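Local coordinates for protein Plm1 (Streptomyces sp. HK803, PDB 4HXY) that probably reduces a beta-keto polyketide intermediate with NADPH, as the ketoreductase domain of the first module of phoslactomycin biosynthesis, at residues R171-T176 against G431-K436; R91-G96 against Q160-D165. All blocks are in the same frame, centred on the assembly; numbering follows the deposited sequence.

Contact 1 (R171-T176 against G431-K436)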
ATOM      1  N   ARG A 171      -1.969  15.521   2.138  1.00  5.91           N
ATOM      2  CA  ARG A 171      -2.002  14.239   2.882  1.00  5.13           C
ATOM      3  C   ARG A 171      -1.269  14.343   4.210  1.00  5.54           C
ATOM      4  O   ARG A 171      -0.195  14.957   4.289  1.00  5.56           O
ATOM      5  CB  ARG A 171      -1.359  13.148   2.045  1.00  3.99           C
ATOM      6  CG  ARG A 171      -1.612  11.751   2.547  1.00  4.22           C
ATOM      7  CD  ARG A 171      -1.205  10.721   1.530  1.00  5.66           C
ATOM      8  NE  ARG A 171      -1.285   9.360   2.069  1.00  6.08           N
ATOM      9  CZ  ARG A 171      -0.277   8.681   2.602  1.00  5.49           C
ATOM     10  NH1 ARG A 171       0.940   9.218   2.704  1.00  5.93           N
ATOM     11  NH2 ARG A 171      -0.511   7.460   3.066  1.00  6.33           N
ATOM     12  N   ARG A 172      -1.868  13.746   5.234  1.00  5.55           N
ATOM     13  CA  ARG A 172      -1.299  13.711   6.577  1.00  6.28           C
ATOM     14  C   ARG A 172      -1.465  12.338   7.193  1.00  6.73           C
ATOM     15  O   ARG A 172      -2.379  11.580   6.808  1.00  7.76           O
ATOM     16  CB  ARG A 172      -2.027  14.696   7.464  1.00  6.73           C
ATOM     17  CG  ARG A 172      -1.973  16.141   6.992  1.00  6.48           C
ATOM     18  CD  ARG A 172      -0.602  16.710   7.156  1.00  6.37           C
ATOM     19  NE  ARG A 172      -0.572  18.129   6.779  1.00  7.75           N
ATOM     20  CZ  ARG A 172      -0.043  18.636   5.666  1.00  8.83           C
ATOM     21  NH1 ARG A 172       0.521  17.857   4.753  1.00  8.23           N
ATOM     22  NH2 ARG A 172      -0.058  19.962   5.468  1.00  9.75           N
ATOM     23  N   LEU A 173      -0.586  12.009   8.134  1.00  7.32           N
ATOM     24  CA  LEU A 173      -0.689  10.782   8.923  1.00  7.32           C
ATOM     25  C   LEU A 173      -0.905  11.211  10.351  1.00  8.24           C
ATOM     26  O   LEU A 173      -0.118  12.006  10.871  1.00  9.16           O
ATOM     27  CB  LEU A 173       0.585   9.932   8.783  1.00  7.44           C
ATOM     28  CG  LEU A 173       0.723   8.515   9.359  1.00  9.92           C
ATOM     29  CD1 LEU A 173       1.071   8.570  10.842  1.00  8.70           C
ATOM     30  CD2 LEU A 173      -0.543   7.647   9.060  1.00  8.85           C
ATOM     31  N   VAL A 174      -2.013  10.779  10.942  1.00  7.68           N
ATOM     32  CA  VAL A 174      -2.380  11.168  12.312  1.00  8.20           C
ATOM     33  C   VAL A 174      -2.771   9.961  13.163  1.00  7.87           C
ATOM     34  O   VAL A 174      -3.100   8.897  12.649  1.00  7.91           O
ATOM     35  CB  VAL A 174      -3.536  12.160  12.315  1.00  7.95           C
ATOM     36  CG1 VAL A 174      -3.089  13.495  11.680  1.00  8.27           C
ATOM     37  CG2 VAL A 174      -4.782  11.570  11.631  1.00  8.50           C
ATOM     38  N   THR A 175      -2.750  10.137  14.482  1.00  8.37           N
ATOM     39  CA  THR A 175      -3.299   9.132  15.371  1.00  9.26           C
ATOM     40  C   THR A 175      -4.812   8.972  15.179  1.00  9.17           C
ATOM     41  O   THR A 175      -5.519   9.898  14.766  1.00  9.77           O
ATOM     42  CB  THR A 175      -3.028   9.447  16.860  1.00  9.91           C
ATOM     43  OG1 THR A 175      -3.680  10.665  17.220  1.00 10.98           O
ATOM     44  CG2 THR A 175      -1.513   9.533  17.114  1.00 11.56           C
ATOM     45  N   THR A 176      -5.291   7.751  15.410  0.50  9.14           N
ATOM     46  CA  THR A 176      -6.728   7.486  15.568  0.50  9.22           C
ATOM     47  C   THR A 176      -6.964   6.716  16.849  0.50  9.02           C
ATOM     48  O   THR A 176      -6.037   6.134  17.419  0.50  7.97           O
ATOM     49  CB  THR A 176      -7.344   6.592  14.473  0.50  9.97           C
ATOM     50  OG1 THR A 176      -6.635   5.337  14.409  0.50  9.13           O
ATOM     51  CG2 THR A 176      -7.372   7.277  13.153  0.50  9.87           C
ATOM     52  N   GLY A 431       3.355  16.319  10.259  1.00 11.19           N
ATOM     53  CA  GLY A 431       3.208  17.564  11.030  1.00 11.86           C
ATOM     54  C   GLY A 431       2.661  17.426  12.447  1.00 12.95           C
ATOM     55  O   GLY A 431       3.090  18.133  13.363  1.00 13.25           O
ATOM     56  N   SER A 432       1.734  16.489  12.651  1.00 14.18           N
ATOM     57  CA  SER A 432       1.079  16.327  13.946  1.00 14.83           C
ATOM     58  C   SER A 432       1.991  15.701  15.020  1.00 15.20           C
ATOM     59  O   SER A 432       1.648  15.695  16.205  1.00 15.40           O
ATOM     60  CB  SER A 432      -0.192  15.501  13.791  1.00 15.71           C
ATOM     61  OG  SER A 432       0.098  14.147  13.481  1.00 17.41           O
ATOM     62  N   PHE A 433       3.153  15.208  14.601  1.00 15.14           N
ATOM     63  CA  PHE A 433       4.157  14.629  15.503  1.00 15.77           C
ATOM     64  C   PHE A 433       5.370  15.545  15.719  1.00 16.61           C
ATOM     65  O   PHE A 433       6.307  15.187  16.433  1.00 15.77           O
ATOM     66  CB  PHE A 433       4.582  13.241  14.989  1.00 15.87           C
ATOM     67  CG  PHE A 433       3.420  12.308  14.830  1.00 15.55           C
ATOM     68  CD1 PHE A 433       2.864  11.672  15.940  1.00 13.21           C
ATOM     69  CD2 PHE A 433       2.834  12.123  13.597  1.00 15.99           C
ATOM     70  CE1 PHE A 433       1.758  10.854  15.804  1.00 16.47           C
ATOM     71  CE2 PHE A 433       1.728  11.314  13.451  1.00 16.37           C
ATOM     72  CZ  PHE A 433       1.195  10.667  14.547  1.00 16.40           C
ATOM     73  N   GLU A 434       5.338  16.729  15.118  1.00 17.52           N
ATOM     74  CA  GLU A 434       6.423  17.695  15.266  1.00 19.35           C
ATOM     75  C   GLU A 434       6.355  18.385  16.626  1.00 20.82           C
ATOM     76  O   GLU A 434       5.363  18.270  17.362  1.00 20.49           O
ATOM     77  CB  GLU A 434       6.367  18.744  14.167  1.00 19.58           C
ATOM     78  CG  GLU A 434       6.650  18.209  12.769  1.00 21.03           C
ATOM     79  CD  GLU A 434       6.544  19.280  11.695  1.00 24.78           C
ATOM     80  OE1 GLU A 434       6.475  20.483  12.046  1.00 28.18           O
ATOM     81  OE2 GLU A 434       6.531  18.928  10.494  1.00 24.27           O
ATOM     82  N   GLU A 435       7.423  19.119  16.929  1.00 22.60           N
ATOM     83  CA  GLU A 435       7.547  19.865  18.178  1.00 24.15           C
ATOM     84  C   GLU A 435       6.362  20.818  18.348  1.00 24.29           C
ATOM     85  O   GLU A 435       6.099  21.658  17.480  1.00 23.98           O
ATOM     86  CB  GLU A 435       8.854  20.663  18.199  1.00 24.87           C
ATOM     87  CG  GLU A 435       9.229  21.213  19.585  1.00 27.85           C
ATOM     88  CD  GLU A 435      10.045  22.519  19.548  1.00 31.03           C
ATOM     89  OE1 GLU A 435      10.195  23.137  20.626  1.00 33.54           O
ATOM     90  OE2 GLU A 435      10.533  22.927  18.466  1.00 33.96           O
ATOM     91  N   LYS A 436       5.663  20.663  19.468  1.00 24.37           N
ATOM     92  CA  LYS A 436       4.512  21.511  19.841  1.00 24.39           C
ATOM     93  C   LYS A 436       3.251  21.347  18.975  1.00 24.04           C
ATOM     94  O   LYS A 436       2.314  22.145  19.101  1.00 23.04           O
ATOM     95  CB  LYS A 436       4.907  22.993  19.922  1.00 24.81           C
ATOM     96  CG  LYS A 436       5.908  23.312  21.031  1.00 25.95           C
ATOM     97  CD  LYS A 436       5.405  22.922  22.435  1.00 27.06           C
ATOM     98  CE  LYS A 436       4.082  23.617  22.801  1.00 25.87           C
ATOM     99  NZ  LYS A 436       3.712  23.443  24.224  1.00 21.31           N
TER
HETATM  100  O   HOH W   1       0.518  14.667  10.589  1.00 11.86           O
HETATM  101  O   HOH W   2      -1.609  12.783  15.309  1.00 15.86           O
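The Phe433 ring closes most tightly on strand 167-175, meeting it with its rim. Phe433 CG lies anti to the carbonyl carbon (chi1 -56°), which swings the ring back to the strand. Its CE2 then sits 3.2 Å from Leu173 O, close to the ring plane, and 3.8 Å from Leu173 CD1. Farther round the same rim, CE1 meets the methyl Thr175 CG2 at 3.8 Å. Over one face of the ring, toward its rim, the hydroxyl oxygen Ser432 OG stands 3.2 Å above the plane, and Trp414 stacks with the ring from outside the two segments. An alanine in place of Phe433 would remove the edge contacts to Leu173 and Thr175 and the stack on Trp414, and would probably loosen the tail from the strand. Beside the ring the contact is looser and wet, and Leu173 O serves both parts: one water donates to it (2.8 Å) and accepts from Ser432 N (3.0 Å). A second accepts from Thr175 N and is hydrogen-bonded to Ser432 OG at 2.8 Å. Val174 CG1 adds a contact of 3.7 Å to Ser432 OG, and the chain from Glu434 to Lys436 runs off exposed. A 3-10 turn just after the backbone hydrogen bond between Leu429 and Leu173 is thus docked against the strand, consistent with the ketoreductase architecture of a structural subdomain, to which this strand would belong, beside a catalytic Rossmann subdomain.

Contact 2 (R91-G96 against Q160-D165)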
ATOM      1  N   ARG A  91      -7.998   8.926  -9.251  1.00 11.16           N
ATOM      2  CA  ARG A  91      -8.625   7.843  -8.493  1.00 12.09           C
ATOM      3  C   ARG A  91      -7.618   7.092  -7.598  1.00 11.69           C
ATOM      4  O   ARG A  91      -7.895   5.990  -7.182  1.00 12.50           O
ATOM      5  CB  ARG A  91      -9.358   6.845  -9.427  1.00 13.05           C
ATOM      6  CG  ARG A  91     -10.497   7.449 -10.283  1.00 16.59           C
ATOM      7  CD  ARG A  91     -10.968   6.481 -11.383  1.00 19.78           C
ATOM      8  NE  ARG A  91     -11.468   5.224 -10.839  1.00 24.23           N
ATOM      9  CZ  ARG A  91     -11.414   4.032 -11.437  1.00 27.37           C
ATOM     10  NH1 ARG A  91     -10.862   3.880 -12.638  1.00 26.85           N
ATOM     11  NH2 ARG A  91     -11.909   2.967 -10.809  1.00 29.47           N
ATOM     12  N   ALA A  92      -6.485   7.721  -7.271  1.00 10.66           N
ATOM     13  CA  ALA A  92      -5.391   7.027  -6.580  1.00 10.80           C
ATOM     14  C   ALA A  92      -5.530   7.085  -5.048  1.00 10.51           C
ATOM     15  O   ALA A  92      -4.989   6.229  -4.345  1.00 10.73           O
ATOM     16  CB  ALA A  92      -4.035   7.574  -7.032  1.00 10.81           C
ATOM     17  N   VAL A  93      -6.269   8.078  -4.563  1.00 10.45           N
ATOM     18  CA  VAL A  93      -6.449   8.359  -3.133  1.00 10.56           C
ATOM     19  C   VAL A  93      -7.909   8.694  -2.827  1.00 11.26           C
ATOM     20  O   VAL A  93      -8.657   9.163  -3.706  1.00 12.04           O
ATOM     21  CB  VAL A  93      -5.520   9.528  -2.654  1.00 10.76           C
ATOM     22  CG1 VAL A  93      -4.048   9.173  -2.870  1.00 10.72           C
ATOM     23  CG2 VAL A  93      -5.833  10.846  -3.357  1.00 10.54           C
ATOM     24  N   GLY A  94      -8.286   8.445  -1.578  1.00 12.21           N
ATOM     25  CA  GLY A  94      -9.631   8.735  -1.075  1.00 13.96           C
ATOM     26  C   GLY A  94      -9.494   9.867  -0.087  1.00 14.36           C
ATOM     27  O   GLY A  94      -9.022   9.663   1.027  1.00 15.00           O
ATOM     28  N   VAL A  95      -9.881  11.071  -0.496  1.00 15.99           N
ATOM     29  CA  VAL A  95      -9.779  12.234   0.391  1.00 17.17           C
ATOM     30  C   VAL A  95     -10.815  12.226   1.528  1.00 19.87           C
ATOM     31  O   VAL A  95     -10.577  12.797   2.592  1.00 20.92           O
ATOM     32  CB  VAL A  95      -9.858  13.543  -0.392  1.00 17.00           C
ATOM     33  CG1 VAL A  95      -9.863  14.719   0.559  1.00 16.97           C
ATOM     34  CG2 VAL A  95      -8.681  13.636  -1.357  1.00 15.13           C
ATOM     35  N   GLY A  96     -11.935  11.554   1.308  1.00 22.85           N
ATOM     36  CA  GLY A  96     -13.015  11.469   2.300  1.00 25.30           C
ATOM     37  C   GLY A  96     -14.050  12.566   2.115  1.00 27.63           C
ATOM     38  O   GLY A  96     -14.734  12.943   3.071  1.00 28.80           O
ATOM     39  N   GLN A 160       2.307  15.740  -1.430  1.00  6.02           N
ATOM     40  CA  GLN A 160       1.267  14.707  -1.536  1.00  6.43           C
ATOM     41  C   GLN A 160      -0.081  15.413  -1.524  1.00  6.62           C
ATOM     42  O   GLN A 160      -0.657  15.690  -0.465  1.00  6.87           O
ATOM     43  CB  GLN A 160       1.393  13.664  -0.427  1.00  6.37           C
ATOM     44  CG  GLN A 160       2.703  12.869  -0.554  1.00  6.51           C
ATOM     45  CD  GLN A 160       2.875  11.779   0.476  1.00  8.09           C
ATOM     46  OE1 GLN A 160       1.957  11.008   0.730  1.00  9.90           O
ATOM     47  NE2 GLN A 160       4.085  11.653   1.013  1.00  5.70           N
ATOM     48  N   LEU A 161      -0.577  15.683  -2.720  1.00  6.00           N
ATOM     49  CA  LEU A 161      -1.712  16.583  -2.907  1.00  6.27           C
ATOM     50  C   LEU A 161      -2.836  15.928  -3.686  1.00  6.16           C
ATOM     51  O   LEU A 161      -2.618  15.027  -4.517  1.00  5.46           O
ATOM     52  CB  LEU A 161      -1.250  17.841  -3.657  1.00  6.49           C
ATOM     53  CG  LEU A 161      -0.231  18.715  -2.920  1.00  8.50           C
ATOM     54  CD1 LEU A 161       0.410  19.673  -3.878  1.00 10.88           C
ATOM     55  CD2 LEU A 161      -0.911  19.450  -1.741  1.00  9.85           C
ATOM     56  N   ALA A 162      -4.046  16.435  -3.465  1.00  7.40           N
ATOM     57  CA  ALA A 162      -5.199  16.031  -4.229  1.00  7.10           C
ATOM     58  C   ALA A 162      -6.037  17.254  -4.551  1.00  8.41           C
ATOM     59  O   ALA A 162      -6.177  18.163  -3.731  1.00  8.58           O
ATOM     60  CB  ALA A 162      -6.026  14.989  -3.456  1.00  6.88           C
ATOM     61  N   VAL A 163      -6.586  17.267  -5.757  1.00  8.82           N
ATOM     62  CA  VAL A 163      -7.539  18.304  -6.175  1.00 11.13           C
ATOM     63  C   VAL A 163      -8.951  17.731  -6.151  1.00 11.79           C
ATOM     64  O   VAL A 163      -9.224  16.673  -6.719  1.00 11.72           O
ATOM     65  CB  VAL A 163      -7.204  18.886  -7.574  1.00 10.81           C
ATOM     66  CG1 VAL A 163      -8.230  19.961  -7.930  1.00 12.42           C
ATOM     67  CG2 VAL A 163      -5.804  19.468  -7.586  1.00 11.94           C
ATOM     68  N   ARG A 164      -9.838  18.405  -5.415  1.00 13.07           N
ATOM     69  CA  ARG A 164     -11.246  18.008  -5.316  1.00 14.41           C
ATOM     70  C   ARG A 164     -12.083  19.272  -5.366  1.00 15.67           C
ATOM     71  O   ARG A 164     -11.851  20.198  -4.586  1.00 14.80           O
ATOM     72  CB  ARG A 164     -11.532  17.251  -4.017  1.00 14.21           C
ATOM     73  CG  ARG A 164     -10.769  15.906  -3.859  1.00 13.43           C
ATOM     74  CD  ARG A 164     -11.254  14.848  -4.835  1.00 13.86           C
ATOM     75  NE  ARG A 164     -10.637  13.536  -4.609  1.00 14.71           N
ATOM     76  CZ  ARG A 164      -9.527  13.102  -5.203  1.00 13.48           C
ATOM     77  NH1 ARG A 164      -8.855  13.863  -6.065  1.00 11.92           N
ATOM     78  NH2 ARG A 164      -9.088  11.894  -4.923  1.00 15.61           N
ATOM     79  N   ASP A 165     -13.000  19.323  -6.330  1.00 17.99           N
ATOM     80  CA  ASP A 165     -13.857  20.505  -6.568  1.00 20.09           C
ATOM     81  C   ASP A 165     -13.038  21.798  -6.630  1.00 19.72           C
ATOM     82  O   ASP A 165     -13.399  22.829  -6.047  1.00 20.16           O
ATOM     83  CB  ASP A 165     -14.973  20.598  -5.516  1.00 20.98           C
ATOM     84  CG  ASP A 165     -16.188  21.423  -6.006  1.00 24.70           C
ATOM     85  OD1 ASP A 165     -16.279  21.740  -7.221  1.00 28.22           O
ATOM     86  OD2 ASP A 165     -17.060  21.738  -5.163  1.00 30.04           O
TER
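The guanidinium of Arg164 is the flat group here, with a valine methyl over one face and polar atoms around its edge. Val95 CG2 stands 3.5 Å above the plane, offset toward the rim, and comes within 3.8 Å of Arg164 NE. At the edge and in the plane, Val93 O lies 3.0 Å from Arg164 NH2. On a further part of the edge, Arg164 NH1 donates to Val163 O at 2.9 Å; the bond is fairly straight, with an N-H...O angle of 162°, although the donor sits above the carbonyl plane. The side chain reaches this position by a bend at chi2 (-69°), which folds the guanidinium back toward the carbonyl of the preceding residue. Two salt bridges from outside the segments hold the charge, Asp130 to NH2 and Asp100 to NE. Each acid also accepts a backbone N-H of the 91-96 loop, Asp130 from Ala92 and Asp100 from Val95 and Gly96, so the same carboxylates position both loop and arginine. Strands 85-90, 125-131 and 160-164 run parallel, as in a Rossmann-like fold, and the loop leaves the C-terminal end of strand 85-90 on its way to helix 105-120, passing strand 125-131 to meet strand 160-164. Ala162 and Arg164 project from the same side of their strand, toward the loop, while Leu161 and Val163 point away. Ala162 CB packs at 3.6 Å against Val95 CG2, the methyl that also lies over one face of the guanidinium. Val93 CG2 approaches the same Ala162 CB at 4.1 Å, and the Val93 side chain crosses that of Arg164 obliquely, while Trp111 of helix 105-120 touches Val93 and Trp169 of strand 167-175 touches both Val95 and Arg164.

In the fold
From the N terminus, contact 2 comes first: it closes a loop of 63 residues that holds helix 105-120, strand 125-131 and helix 137-148. Strand 160-164 then turns back into its antiparallel neighbour, strand 167-175, where contact 1 opens. Contact 1 closes a much longer loop of 254 residues, which contains the NADPH pocket and the strands around it. The two are therefore in series, neither nested nor crossed, with centres about 19 Å apart. Gln160 and Arg171 connect them through backbone pairing and a probable side-chain hydrogen bond. Contact 2 joins two parts of the N-terminal half, the loop after strand 85-90 and strand 160-164, whereas contact 1 brings the C-terminal end of the chain back to it.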